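Local coordinates for CELL WALL surface anchor family protein (Streptococcus pneumoniae, PDB 2X9Z) that probably builds the shaft of the pneumococcal pilus as its repeating backbone subunit, and is associated with cell adhesion, at residues D55-G60 with I114-T119; K7-K12 with T254-V259; D182-Q187 with K216-S221; N156-L161 with T205-D210; V70-V75 with A108-K113. The protein carries 1 engineered substitution. All blocks are in the same frame, centred on the assembly; numbering follows the deposited sequence. Where two conformers were deposited one is given.

Contact 1. Residues D55-G60 with I114-T119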
# COMPACT_ATOMS: atom_id res chain seq x y z
N ASP A 55 -1.44 -4.02 1.24
CA ASP A 55 -0.08 -4.06 1.76
C ASP A 55 0.82 -4.90 0.86
O ASP A 55 0.48 -6.03 0.52
CB ASP A 55 -0.15 -4.66 3.17
CG ASP A 55 1.13 -4.48 3.97
OD1 ASP A 55 2.20 -4.13 3.42
OD2 ASP A 55 1.03 -4.72 5.19
N ARG A 56 1.96 -4.36 0.45
CA ARG A 56 2.96 -5.13 -0.30
C ARG A 56 4.33 -4.87 0.29
O ARG A 56 4.56 -3.83 0.90
CB ARG A 56 2.95 -4.76 -1.78
CG ARG A 56 1.66 -5.10 -2.51
CD ARG A 56 1.47 -6.62 -2.64
NE ARG A 56 0.32 -6.99 -3.47
CZ ARG A 56 -0.95 -6.97 -3.06
NH1 ARG A 56 -1.24 -6.57 -1.84
NH2 ARG A 56 -1.92 -7.33 -3.89
N MSE A 57 5.25 -5.81 0.11
CA MSE A 57 6.57 -5.63 0.70
C MSE A 57 7.69 -6.07 -0.24
O MSE A 57 7.47 -6.83 -1.19
CB MSE A 57 6.65 -6.32 2.06
CG MSE A 57 6.39 -7.81 2.03
SE MSE A 57 5.65 -8.43 3.74
CE MSE A 57 3.85 -7.70 3.49
N THR A 58 8.88 -5.55 0.01
CA THR A 58 10.02 -5.80 -0.87
C THR A 58 10.52 -7.24 -0.71
O THR A 58 10.20 -7.92 0.26
CB THR A 58 11.13 -4.76 -0.65
OG1 THR A 58 11.51 -4.76 0.73
CG2 THR A 58 10.60 -3.37 -1.02
N GLU A 59 11.28 -7.71 -1.70
CA GLU A 59 11.50 -9.15 -1.86
C GLU A 59 12.28 -9.84 -0.74
O GLU A 59 12.19 -11.05 -0.58
CB GLU A 59 12.12 -9.46 -3.22
CG GLU A 59 13.53 -8.95 -3.38
CD GLU A 59 14.20 -9.46 -4.65
OE1 GLU A 59 13.53 -10.14 -5.46
OE2 GLU A 59 15.39 -9.18 -4.84
N GLY A 60 13.03 -9.06 0.05
CA GLY A 60 13.77 -9.60 1.17
C GLY A 60 12.90 -9.92 2.37
O GLY A 60 13.37 -10.50 3.35
N ILE A 114 -4.67 -4.37 12.36
CA ILE A 114 -4.37 -5.53 11.54
C ILE A 114 -2.95 -5.95 11.88
O ILE A 114 -2.02 -5.14 11.84
CB ILE A 114 -4.45 -5.19 10.04
CG1 ILE A 114 -5.86 -4.71 9.68
CG2 ILE A 114 -4.04 -6.41 9.19
CD1 ILE A 114 -5.95 -4.12 8.28
N THR A 115 -2.77 -7.22 12.24
CA THR A 115 -1.44 -7.72 12.56
C THR A 115 -1.09 -8.88 11.64
O THR A 115 -1.97 -9.59 11.14
CB THR A 115 -1.34 -8.18 14.03
OG1 THR A 115 -2.24 -9.28 14.26
CG2 THR A 115 -1.71 -7.06 14.98
N TYR A 116 0.21 -9.07 11.42
CA TYR A 116 0.71 -10.15 10.58
C TYR A 116 2.22 -10.21 10.74
O TYR A 116 2.82 -9.34 11.38
CB TYR A 116 0.36 -9.93 9.11
CG TYR A 116 1.08 -8.76 8.49
CD1 TYR A 116 2.31 -8.94 7.84
CD2 TYR A 116 0.56 -7.47 8.55
CE1 TYR A 116 2.99 -7.87 7.26
CE2 TYR A 116 1.23 -6.40 7.97
CZ TYR A 116 2.44 -6.61 7.33
OH TYR A 116 3.11 -5.55 6.77
N SER A 117 2.84 -11.22 10.16
CA SER A 117 4.30 -11.28 10.20
C SER A 117 4.88 -11.54 8.82
O SER A 117 4.17 -11.93 7.88
CB SER A 117 4.79 -12.33 11.20
OG SER A 117 4.39 -13.63 10.82
N ALA A 118 6.19 -11.29 8.71
CA ALA A 118 6.95 -11.59 7.51
C ALA A 118 8.30 -12.11 7.96
O ALA A 118 8.72 -11.86 9.08
CB ALA A 118 7.11 -10.36 6.65
N THR A 119 8.98 -12.84 7.09
CA THR A 119 10.26 -13.44 7.44
C THR A 119 11.36 -12.80 6.61
O THR A 119 11.25 -12.72 5.39
CB THR A 119 10.23 -14.94 7.14
OG1 THR A 119 9.16 -15.54 7.87
CG2 THR A 119 11.54 -15.60 7.56

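Contact 2. Residues K7-K12 with T254-V259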
# COMPACT_ATOMS: atom_id res chain seq x y z
N LYS A 7 1.70 2.54 10.45
CA LYS A 7 2.21 1.19 10.31
C LYS A 7 3.55 1.09 11.00
O LYS A 7 4.41 1.96 10.84
CB LYS A 7 2.38 0.83 8.84
CG LYS A 7 2.94 -0.55 8.69
CD LYS A 7 3.22 -0.91 7.27
CE LYS A 7 3.65 -2.35 7.25
NZ LYS A 7 3.58 -2.87 5.89
N ASP A 8 3.75 0.04 11.78
CA ASP A 8 5.03 -0.16 12.45
C ASP A 8 5.15 -1.61 12.90
O ASP A 8 4.28 -2.44 12.61
CB ASP A 8 5.14 0.80 13.65
CG ASP A 8 6.57 1.25 13.93
OD1 ASP A 8 7.53 0.50 13.63
OD2 ASP A 8 6.73 2.37 14.46
N PHE A 9 6.24 -1.91 13.58
CA PHE A 9 6.39 -3.23 14.17
C PHE A 9 5.41 -3.41 15.33
O PHE A 9 4.85 -2.43 15.83
CB PHE A 9 7.84 -3.44 14.62
CG PHE A 9 8.83 -3.23 13.52
CD1 PHE A 9 9.75 -2.19 13.57
CD2 PHE A 9 8.82 -4.06 12.40
CE1 PHE A 9 10.64 -1.99 12.53
CE2 PHE A 9 9.72 -3.87 11.37
CZ PHE A 9 10.63 -2.83 11.43
N LYS A 10 5.19 -4.65 15.73
CA LYS A 10 4.27 -4.98 16.81
C LYS A 10 4.46 -4.08 18.04
O LYS A 10 5.58 -3.93 18.54
CB LYS A 10 4.41 -6.45 17.21
CG LYS A 10 3.61 -6.86 18.43
CD LYS A 10 3.68 -8.37 18.63
CE LYS A 10 2.81 -8.82 19.78
NZ LYS A 10 3.28 -8.27 21.08
N GLY A 11 3.36 -3.48 18.50
CA GLY A 11 3.38 -2.67 19.71
C GLY A 11 3.79 -1.22 19.52
O GLY A 11 3.79 -0.46 20.49
N LYS A 12 4.12 -0.84 18.30
CA LYS A 12 4.72 0.48 18.07
C LYS A 12 3.89 1.42 17.19
O LYS A 12 4.20 2.60 17.10
CB LYS A 12 6.12 0.33 17.49
CG LYS A 12 7.11 -0.39 18.41
CD LYS A 12 8.50 -0.43 17.79
CE LYS A 12 9.58 -0.76 18.82
NZ LYS A 12 9.52 -2.17 19.29
N THR A 254 3.61 6.29 7.04
CA THR A 254 5.06 6.16 7.01
C THR A 254 5.39 4.70 7.33
O THR A 254 4.64 4.02 8.03
CB THR A 254 5.76 7.11 7.99
OG1 THR A 254 5.21 6.93 9.30
CG2 THR A 254 5.58 8.56 7.54
N GLU A 255 6.52 4.24 6.81
CA GLU A 255 6.82 2.82 6.73
C GLU A 255 8.05 2.47 7.57
O GLU A 255 9.05 3.18 7.56
CB GLU A 255 7.04 2.43 5.26
CG GLU A 255 5.87 2.88 4.34
CD GLU A 255 6.21 2.87 2.84
OE1 GLU A 255 5.27 3.03 2.02
OE2 GLU A 255 7.39 2.70 2.48
N PRO A 256 7.98 1.36 8.30
CA PRO A 256 9.13 0.87 9.06
C PRO A 256 10.10 0.17 8.12
O PRO A 256 9.73 -0.19 7.01
CB PRO A 256 8.50 -0.14 10.02
CG PRO A 256 7.37 -0.71 9.23
CD PRO A 256 6.83 0.43 8.38
N LYS A 257 11.33 -0.02 8.57
CA LYS A 257 12.34 -0.70 7.76
C LYS A 257 13.12 -1.71 8.58
O LYS A 257 13.28 -1.56 9.79
CB LYS A 257 13.33 0.31 7.15
CG LYS A 257 12.70 1.26 6.15
CD LYS A 257 13.73 2.28 5.67
CE LYS A 257 13.11 3.24 4.69
NZ LYS A 257 11.82 3.78 5.21
N VAL A 258 13.60 -2.76 7.91
CA VAL A 258 14.51 -3.70 8.55
C VAL A 258 15.80 -3.76 7.74
O VAL A 258 15.83 -3.37 6.57
CB VAL A 258 13.90 -5.11 8.65
CG1 VAL A 258 12.60 -5.06 9.43
CG2 VAL A 258 13.68 -5.70 7.27
N VAL A 259 16.86 -4.23 8.36
CA VAL A 259 18.14 -4.35 7.69
C VAL A 259 18.93 -5.47 8.34
O VAL A 259 18.66 -5.83 9.49
CB VAL A 259 18.93 -3.02 7.73
CG1 VAL A 259 19.36 -2.69 9.16
CG2 VAL A 259 20.12 -3.05 6.78

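Contact 3. Residues D182-Q187 with K216-S221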
# COMPACT_ATOMS: atom_id res chain seq x y z
N ASP A 182 5.59 9.82 -8.58
CA ASP A 182 6.92 9.80 -8.02
C ASP A 182 7.44 8.37 -8.05
O ASP A 182 6.80 7.45 -7.51
CB ASP A 182 6.90 10.35 -6.60
CG ASP A 182 6.58 11.83 -6.57
OD1 ASP A 182 7.33 12.61 -7.20
OD2 ASP A 182 5.59 12.21 -5.93
N LEU A 183 8.56 8.16 -8.72
CA LEU A 183 9.23 6.88 -8.68
C LEU A 183 10.10 6.86 -7.43
O LEU A 183 11.03 7.65 -7.29
CB LEU A 183 10.07 6.64 -9.94
CG LEU A 183 10.68 5.24 -10.05
CD1 LEU A 183 9.60 4.18 -10.23
CD2 LEU A 183 11.70 5.17 -11.18
N VAL A 184 9.77 5.95 -6.51
CA VAL A 184 10.40 5.90 -5.19
C VAL A 184 11.15 4.58 -5.06
O VAL A 184 10.67 3.54 -5.49
CB VAL A 184 9.31 5.97 -4.09
CG1 VAL A 184 9.92 5.99 -2.70
CG2 VAL A 184 8.40 7.18 -4.31
N ASN A 185 12.34 4.64 -4.47
CA ASN A 185 13.05 3.42 -4.09
C ASN A 185 12.20 2.73 -3.03
O ASN A 185 11.97 3.29 -1.97
CB ASN A 185 14.43 3.78 -3.53
CG ASN A 185 15.23 2.56 -3.10
OD1 ASN A 185 14.70 1.62 -2.53
ND2 ASN A 185 16.53 2.59 -3.36
N ALA A 186 11.70 1.53 -3.33
CA ALA A 186 10.72 0.87 -2.46
C ALA A 186 11.36 0.39 -1.17
O ALA A 186 10.68 0.17 -0.17
CB ALA A 186 10.05 -0.29 -3.19
N GLN A 187 12.68 0.24 -1.18
CA GLN A 187 13.39 -0.29 -0.02
C GLN A 187 13.79 0.83 0.92
O GLN A 187 13.62 0.72 2.13
CB GLN A 187 14.59 -1.12 -0.46
CG GLN A 187 14.18 -2.26 -1.39
CD GLN A 187 15.35 -2.95 -2.05
OE1 GLN A 187 15.45 -3.00 -3.28
NE2 GLN A 187 16.25 -3.49 -1.24
N LYS A 216 8.84 1.81 -6.96
CA LYS A 216 7.39 1.89 -7.07
C LYS A 216 7.02 3.25 -7.64
O LYS A 216 7.62 4.26 -7.27
CB LYS A 216 6.73 1.68 -5.70
CG LYS A 216 7.22 2.64 -4.61
CD LYS A 216 6.64 2.31 -3.22
CE LYS A 216 7.08 3.34 -2.18
NZ LYS A 216 6.65 3.00 -0.80
N PHE A 217 6.05 3.28 -8.56
CA PHE A 217 5.46 4.55 -8.99
C PHE A 217 4.32 4.86 -8.04
O PHE A 217 3.35 4.10 -7.96
CB PHE A 217 4.90 4.47 -10.42
CG PHE A 217 5.93 4.43 -11.51
CD1 PHE A 217 6.59 5.59 -11.91
CD2 PHE A 217 6.21 3.25 -12.16
CE1 PHE A 217 7.53 5.55 -12.94
CE2 PHE A 217 7.14 3.20 -13.18
CZ PHE A 217 7.81 4.35 -13.57
N VAL A 218 4.40 5.99 -7.34
CA VAL A 218 3.33 6.40 -6.45
C VAL A 218 2.58 7.55 -7.11
O VAL A 218 3.13 8.63 -7.33
CB VAL A 218 3.87 6.83 -5.06
CG1 VAL A 218 2.72 7.11 -4.11
CG2 VAL A 218 4.82 5.78 -4.48
N GLU A 219 1.32 7.32 -7.46
CA GLU A 219 0.52 8.34 -8.12
C GLU A 219 0.24 9.50 -7.17
O GLU A 219 -0.26 9.30 -6.05
CB GLU A 219 -0.80 7.73 -8.59
CG GLU A 219 -1.67 8.67 -9.42
CD GLU A 219 -2.85 7.95 -10.01
OE1 GLU A 219 -2.64 7.01 -10.81
OE2 GLU A 219 -4.00 8.31 -9.69
N ARG A 220 0.59 10.71 -7.58
CA ARG A 220 0.10 11.87 -6.85
C ARG A 220 -1.42 11.96 -7.02
O ARG A 220 -1.93 11.81 -8.13
CB ARG A 220 0.79 13.14 -7.34
CG ARG A 220 2.30 13.16 -7.10
CD ARG A 220 2.91 14.51 -7.44
NE ARG A 220 4.36 14.48 -7.30
CZ ARG A 220 5.16 15.51 -7.55
NH1 ARG A 220 4.64 16.65 -7.96
NH2 ARG A 220 6.47 15.38 -7.39
N SER A 221 -2.13 12.18 -5.93
CA SER A 221 -3.59 12.15 -5.97
C SER A 221 -4.16 13.01 -7.09
O SER A 221 -3.81 14.19 -7.24
CB SER A 221 -4.17 12.60 -4.63
OG SER A 221 -5.56 12.78 -4.73
O HOH W 1 3.68 10.49 -5.06
O HOH W 2 9.78 3.36 0.04
O HOH W 3 7.90 0.62 0.15

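Contact 4. Residues N156-L161 with T205-D210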
# COMPACT_ATOMS: atom_id res chain seq x y z
N ASN A 156 18.00 -3.72 -18.85
CA ASN A 156 18.60 -2.52 -19.41
C ASN A 156 18.44 -1.29 -18.51
O ASN A 156 18.90 -0.21 -18.85
CB ASN A 156 18.02 -2.20 -20.79
CG ASN A 156 18.09 -3.38 -21.73
OD1 ASN A 156 17.06 -3.90 -22.17
ND2 ASN A 156 19.31 -3.81 -22.06
N GLY A 157 17.80 -1.47 -17.36
CA GLY A 157 17.62 -0.38 -16.43
C GLY A 157 16.40 0.47 -16.74
O GLY A 157 16.26 1.58 -16.22
N ASP A 158 15.52 -0.05 -17.60
CA ASP A 158 14.30 0.66 -17.96
C ASP A 158 13.10 0.18 -17.15
O ASP A 158 12.95 -1.02 -16.88
CB ASP A 158 14.01 0.50 -19.46
CG ASP A 158 15.01 1.23 -20.33
OD1 ASP A 158 15.45 2.34 -19.95
OD2 ASP A 158 15.36 0.70 -21.41
N LEU A 159 12.24 1.12 -16.77
CA LEU A 159 11.00 0.79 -16.08
C LEU A 159 9.86 1.62 -16.66
O LEU A 159 9.88 2.85 -16.59
CB LEU A 159 11.13 1.03 -14.58
CG LEU A 159 9.96 0.67 -13.65
CD1 LEU A 159 9.49 -0.78 -13.85
CD2 LEU A 159 10.36 0.91 -12.21
N THR A 160 8.88 0.93 -17.24
CA THR A 160 7.78 1.58 -17.95
C THR A 160 6.46 1.49 -17.19
O THR A 160 6.04 0.41 -16.75
CB THR A 160 7.59 0.97 -19.35
OG1 THR A 160 8.79 1.15 -20.11
CG2 THR A 160 6.43 1.63 -20.08
N LEU A 161 5.81 2.64 -17.05
CA LEU A 161 4.48 2.74 -16.47
C LEU A 161 3.44 2.82 -17.59
O LEU A 161 3.59 3.62 -18.52
CB LEU A 161 4.43 4.00 -15.61
CG LEU A 161 3.09 4.44 -15.03
CD1 LEU A 161 2.62 3.44 -14.01
CD2 LEU A 161 3.24 5.81 -14.39
N THR A 205 8.40 5.99 -19.58
CA THR A 205 9.51 5.14 -19.20
C THR A 205 10.60 5.93 -18.49
O THR A 205 10.95 7.04 -18.90
CB THR A 205 10.13 4.43 -20.43
OG1 THR A 205 9.12 3.65 -21.08
CG2 THR A 205 11.29 3.53 -20.01
N VAL A 206 11.11 5.36 -17.41
CA VAL A 206 12.28 5.90 -16.73
C VAL A 206 13.49 5.03 -17.08
O VAL A 206 13.42 3.81 -17.04
CB VAL A 206 12.08 5.94 -15.21
CG1 VAL A 206 13.34 6.45 -14.52
CG2 VAL A 206 10.88 6.81 -14.85
N ASN A 207 14.59 5.68 -17.45
CA ASN A 207 15.79 4.95 -17.85
C ASN A 207 16.88 5.06 -16.79
O ASN A 207 16.79 5.88 -15.88
CB ASN A 207 16.31 5.47 -19.19
CG ASN A 207 15.19 5.84 -20.16
OD1 ASN A 207 14.97 7.01 -20.45
ND2 ASN A 207 14.49 4.83 -20.67
N GLY A 208 17.91 4.23 -16.91
CA GLY A 208 19.11 4.38 -16.11
C GLY A 208 18.99 3.96 -14.66
O GLY A 208 19.74 4.44 -13.80
N LEU A 209 18.06 3.05 -14.38
CA LEU A 209 17.81 2.58 -13.02
C LEU A 209 18.69 1.38 -12.67
O LEU A 209 19.33 0.79 -13.54
CB LEU A 209 16.33 2.23 -12.85
CG LEU A 209 15.36 3.40 -13.03
CD1 LEU A 209 13.92 2.92 -13.18
CD2 LEU A 209 15.50 4.37 -11.87
N ASP A 210 18.72 1.04 -11.38
CA ASP A 210 19.50 -0.11 -10.91
C ASP A 210 18.66 -1.37 -11.06
O ASP A 210 17.61 -1.50 -10.44
CB ASP A 210 19.91 0.11 -9.46
CG ASP A 210 20.59 -1.11 -8.84
OD1 ASP A 210 20.88 -2.08 -9.57
OD2 ASP A 210 20.82 -1.09 -7.62
O HOH W 4 17.93 2.09 -19.58

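Contact 5. Residues V70-V75 with A108-K113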
# COMPACT_ATOMS: atom_id res chain seq x y z
N VAL A 70 -7.35 -9.39 12.41
CA VAL A 70 -7.95 -8.06 12.40
C VAL A 70 -8.95 -7.88 13.54
O VAL A 70 -9.80 -8.74 13.79
CB VAL A 70 -8.61 -7.74 11.03
CG1 VAL A 70 -9.63 -8.80 10.65
CG2 VAL A 70 -9.24 -6.35 11.04
N THR A 71 -8.82 -6.75 14.24
CA THR A 71 -9.68 -6.41 15.36
C THR A 71 -10.23 -5.00 15.19
O THR A 71 -9.60 -4.15 14.55
CB THR A 71 -8.91 -6.47 16.71
OG1 THR A 71 -7.81 -5.55 16.69
CG2 THR A 71 -8.39 -7.89 16.99
N VAL A 72 -11.41 -4.77 15.75
CA VAL A 72 -11.94 -3.42 15.92
C VAL A 72 -12.11 -3.18 17.42
O VAL A 72 -12.76 -3.96 18.11
CB VAL A 72 -13.29 -3.24 15.22
CG1 VAL A 72 -13.85 -1.85 15.50
CG2 VAL A 72 -13.16 -3.50 13.73
N ASP A 73 -11.48 -2.12 17.93
CA ASP A 73 -11.44 -1.85 19.37
C ASP A 73 -11.03 -3.10 20.15
O ASP A 73 -11.57 -3.40 21.21
CB ASP A 73 -12.77 -1.27 19.87
CG ASP A 73 -13.03 0.15 19.37
OD1 ASP A 73 -12.10 0.78 18.83
OD2 ASP A 73 -14.16 0.64 19.51
N ASP A 74 -10.06 -3.82 19.60
CA ASP A 74 -9.50 -5.02 20.23
C ASP A 74 -10.45 -6.22 20.29
O ASP A 74 -10.19 -7.18 21.02
CB ASP A 74 -8.91 -4.70 21.61
CG ASP A 74 -7.72 -3.76 21.54
OD1 ASP A 74 -6.85 -3.95 20.66
OD2 ASP A 74 -7.65 -2.82 22.36
N VAL A 75 -11.53 -6.17 19.52
CA VAL A 75 -12.42 -7.32 19.38
C VAL A 75 -12.21 -7.92 17.99
O VAL A 75 -12.33 -7.23 16.98
CB VAL A 75 -13.91 -6.92 19.55
CG1 VAL A 75 -14.81 -8.13 19.38
CG2 VAL A 75 -14.13 -6.26 20.91
N ALA A 108 -18.17 7.28 18.60
CA ALA A 108 -16.80 7.61 18.96
C ALA A 108 -15.88 7.04 17.91
O ALA A 108 -16.26 6.15 17.15
CB ALA A 108 -16.45 7.04 20.34
N GLU A 109 -14.65 7.54 17.88
CA GLU A 109 -13.61 7.01 17.01
C GLU A 109 -13.46 5.51 17.21
O GLU A 109 -13.49 5.03 18.35
CB GLU A 109 -12.30 7.72 17.36
CG GLU A 109 -11.20 7.61 16.34
CD GLU A 109 -9.99 8.41 16.78
OE1 GLU A 109 -9.53 8.21 17.93
OE2 GLU A 109 -9.50 9.25 15.99
N LYS A 110 -13.29 4.77 16.12
CA LYS A 110 -13.11 3.32 16.17
C LYS A 110 -11.69 2.99 15.70
O LYS A 110 -11.18 3.61 14.76
CB LYS A 110 -14.13 2.60 15.28
CG LYS A 110 -15.59 2.83 15.66
CD LYS A 110 -15.92 2.36 17.08
CE LYS A 110 -16.42 0.93 17.09
NZ LYS A 110 -16.63 0.40 18.47
N THR A 111 -11.06 2.03 16.36
CA THR A 111 -9.69 1.68 16.04
C THR A 111 -9.61 0.30 15.42
O THR A 111 -9.94 -0.70 16.07
CB THR A 111 -8.82 1.69 17.30
OG1 THR A 111 -8.84 3.00 17.88
CG2 THR A 111 -7.39 1.31 16.97
N VAL A 112 -9.16 0.24 14.17
CA VAL A 112 -8.94 -1.04 13.50
C VAL A 112 -7.47 -1.39 13.61
O VAL A 112 -6.62 -0.55 13.34
CB VAL A 112 -9.33 -0.99 12.00
CG1 VAL A 112 -9.19 -2.37 11.37
CG2 VAL A 112 -10.76 -0.47 11.84
N LYS A 113 -7.17 -2.62 14.02
CA LYS A 113 -5.79 -3.08 14.07
C LYS A 113 -5.65 -4.37 13.26
O LYS A 113 -6.41 -5.32 13.43
CB LYS A 113 -5.36 -3.32 15.52
CG LYS A 113 -3.92 -3.82 15.67
CD LYS A 113 -3.56 -3.86 17.15
CE LYS A 113 -2.23 -4.54 17.40
NZ LYS A 113 -1.96 -4.62 18.86
O HOH W 5 -8.47 -2.89 17.34
O HOH W 6 -5.26 -7.35 15.23
O HOH W 7 -14.25 3.17 20.30
O HOH W 8 -10.78 3.06 19.86

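Contact 1. Residues D55-G60 with I114-T119
Strands 50-57 and 110-120 belong to the two facing sheets of a Cna-B-like beta sandwich, and their segments run nearly alongside each other: the axes are 10.6 Å apart and 16° from parallel, a spacing bridged by side chains. Asp55 comes first, CG anti to its backbone N (chi1 -167°). It reaches tip to tip toward Tyr116, and Asp55 OD2 lies 2.7 Å from Tyr116 OH, a short separation but a weak hydrogen bond, with the carboxylate and ring planes 79° apart. The other oxygen, OD1, accepts from NZ of Lys7, the lysine of the domain's isopeptide link. A buried acid beside this link is consistent with the residue that assists bond formation in related pilin domains, and burial would probably raise its pKa. Arg56 turns to the far side of its strand, where its NH1 donates to Asp55 O from above the carbonyl plane at 3.0 Å and its NH2 forms salt bridges with Asp92 and Glu231. Met57, a selenomethionine, returns to the interior. Its CG occupies the crowded position between backbone N and carbonyl carbon, and the chain bends at chi3, so that CE comes obliquely to Tyr116 CE1 at 3.9 Å while SE rests 3.8 Å from Ala118 CB. Beyond it the strand ends, and Thr58 OG1 is tied to Glu130 and Ser131. At the last residue only backbone meets backbone: Gly60 O lies 3.7 Å from Thr119 O.

Contact 2. Residues K7-K12 with T254-V259
An intramolecular isopeptide bond, the hallmark cross-link of Gram-positive pilin domains, leaves from this contact: NZ of Lys7 is covalently joined to CG of Asn132. Strand 4-9 is an outermost strand of one sheet of the beta sandwich, whereas strand 257-259, near the C-terminus, belongs to the other, so the contact brings the two ends of the chain together across the layers. Lys7 has CG anti to the backbone N (chi1 179°) and stays extended beyond it, which carries NZ inward to its link and to Asp55. On the way its aliphatic chain crosses the proline ring of Pro256 at about a right angle, Lys7 CD to Pro256 CD 4.0 Å. Pro256 is the most deeply engaged residue. Its CB stands over one face of the Phe9 ring, 4.0 Å from the centroid and 23° off the normal, displaced toward the rim: a CH-pi contact. Phe9 puts CG anti to its carbonyl carbon (chi1 -56°), and this swings the ring tip into the other segment, where its edge meets Lys257 O, 3.4 Å from Phe9 CZ. Asp8 braces the backbone there, because its OD1 takes the amide hydrogen of Phe9 N at 2.7 Å through the anti lone pair, while OD2 makes a salt bridge with Arg19. Near the start of the segments, Lys22 NZ binds both Lys7 O and Thr254 OG1. At the opposite end Val258 CG1 approaches the phenyl ring obliquely, 3.6 Å from Phe9 CZ.

Contact 3. Residues D182-Q187 with K216-S221
Four main-chain hydrogen bonds form the first shell, joining neighbouring strands of the three-stranded sheet of the second, probably Cna-B-like domain. Asp182 pairs with Val218 and Val184 with Lys216 in antiparallel hydrogen-bonded register; the Val218 N to Asp182 O bond is almost straight (2.8 Å, 175°). Between them lies the non-hydrogen-bonded pair Leu183 and Phe217 on the buried face: Leu183 CD1 sits over the middle of the Phe217 ring, 3.6 Å from its centroid and 8° off the normal, a CH-pi contact. On the other face Val184 CG2 meets Val218 CG2 at 3.8 Å, and the extended Lys216 chain runs beside Val184.

Two residues beyond Val218, Arg220 grips Asp182 side-on. Its NH2 meets OD1 of Asp182 on the syn lone pair at 2.9 Å, while its NE reaches Asp182 OD2 from above the carboxylate plane, also at 2.9 Å. Further out, Thr194 OG1 is bonded to OD1, and a water donates to both Asp182 OD2 and Val218 O. Lys216 NZ forms a salt bridge with Glu255 and donates to a water that also approaches Ala186 O. With this many donors around it, the Asp182 carboxylate probably remains ionised, and Lys216 ties this sheet to the C-terminal segment.

Contact 4. Residues N156-L161 with T205-D210
The close-fitting side of this contact is backbone and leucine; the looser side is a row of polar groups facing water. Leu159 and Val206 form an antiparallel hydrogen-bonded pair, Leu159 N to Val206 O and Val206 N to Leu159 O both measuring 2.9 Å. Two residues before the strand, Gly157 O accepts from Leu209 N on a lone pair in the carbonyl plane (3.0 Å). Packing here leaves no room for a side chain at Gly157: a CB would fall 2.9 Å from Leu209 O, and the positive phi of 85° would also press it against the preceding carbonyl. Leu209 then lays its CD1 against Leu159 CB at 3.6 Å, and both leucines continue onto Leu183 and Tyr215 of the facing sheet.

On the outer side Asp158 and Asn207 cross obliquely with carboxylate and amide planes 81° apart. Asn207 ND2 reaches Asp158 OD1 from above the carboxylate plane at 2.8 Å, and a water donates to that same oxygen and to Asn156 O. Thr160 and Thr205, a non-hydrogen-bonded pair, turn their hydroxyls together, OG1 to OG1 2.7 Å. Polar outside and leucine-lined inside, strand 203-206 joins 159-166 as the outermost strand of one sheet in what is probably a Cna-B-like beta sandwich.

Contact 5. Residues V70-V75 with A108-K113
Asp73 and Lys113 bury the most surface in this contact, with Val72 on the face of the sheet opposite Lys113. Asp73 sits where strand 61-72 gives way to a turn, and it pairs with Thr111 by both backbone and side chain. Its N donates to Thr111 O at 2.8 Å in the carbonyl plane. The chain then turns off, and the carboxylate takes over as acceptor: Thr111 N meets Asp73 OD1 at 3.0 Å from above the carboxylate plane. Lys110, bent at chi2 (-61°) and chi3 (-92°), crosses Asp73 at about a right angle and brings NZ to Asp73 OD2 at 2.7 Å, a salt bridge. Waters that also bind Glu109 O and Thr111 OG1, itself bonded to Lys41 NZ, donate to the two oxygens, so several donors surround this charge, which probably keeps it ionised.

Lys113 works mainly through its backbone, exchanging hydrogen bonds with Thr71: Thr71 N to Lys113 O and Lys113 N to Thr71 O are both 2.9 Å. Its CB lies beside Thr71 OG1 at 3.5 Å, after which the extended chain leads away to a long, weak ion pair with Glu37. Val72 turns to the buried face with Val112. Its CG1 crosses the aliphatic part of Lys110, 4.1 Å from CE. A water bonded to Thr71 OG1, Asp74 N and Thr111 O ties the turn to strand 110-120. The positive phi angles of Asp73 (48°) and Asp74 belong to the type I' turn from Val72 to Val75, characteristic of a two-residue hairpin, here linking strands 61-72 and 75-76 beside the pairing with 110-120.

How the contacts relate
Contacts 1, 2 and 5 lie in the N-terminal beta sandwich, contacts 3 and 4 in the second. Contacts 1 and 5 share strand 110-120, with centres 21 Å apart, and contact 2 lies 10 Å from contact 1, meeting it where Lys7 reaches Asp55. Along the chain, contact 5 is nested in contact 1, contacts 3 and 4 alternate, and all lie within the loop closed by contact 2. Contacts 3 and 4 face each other, centres 14 Å apart, through Leu159, Leu161, Leu183, Leu209 and Phe217. Glu255 with Lys216, and Thr58 against Ala186, join the two sandwiches, so the C-terminal segment helps tie this backbone fragment together, its contact centres up to 42 Å apart.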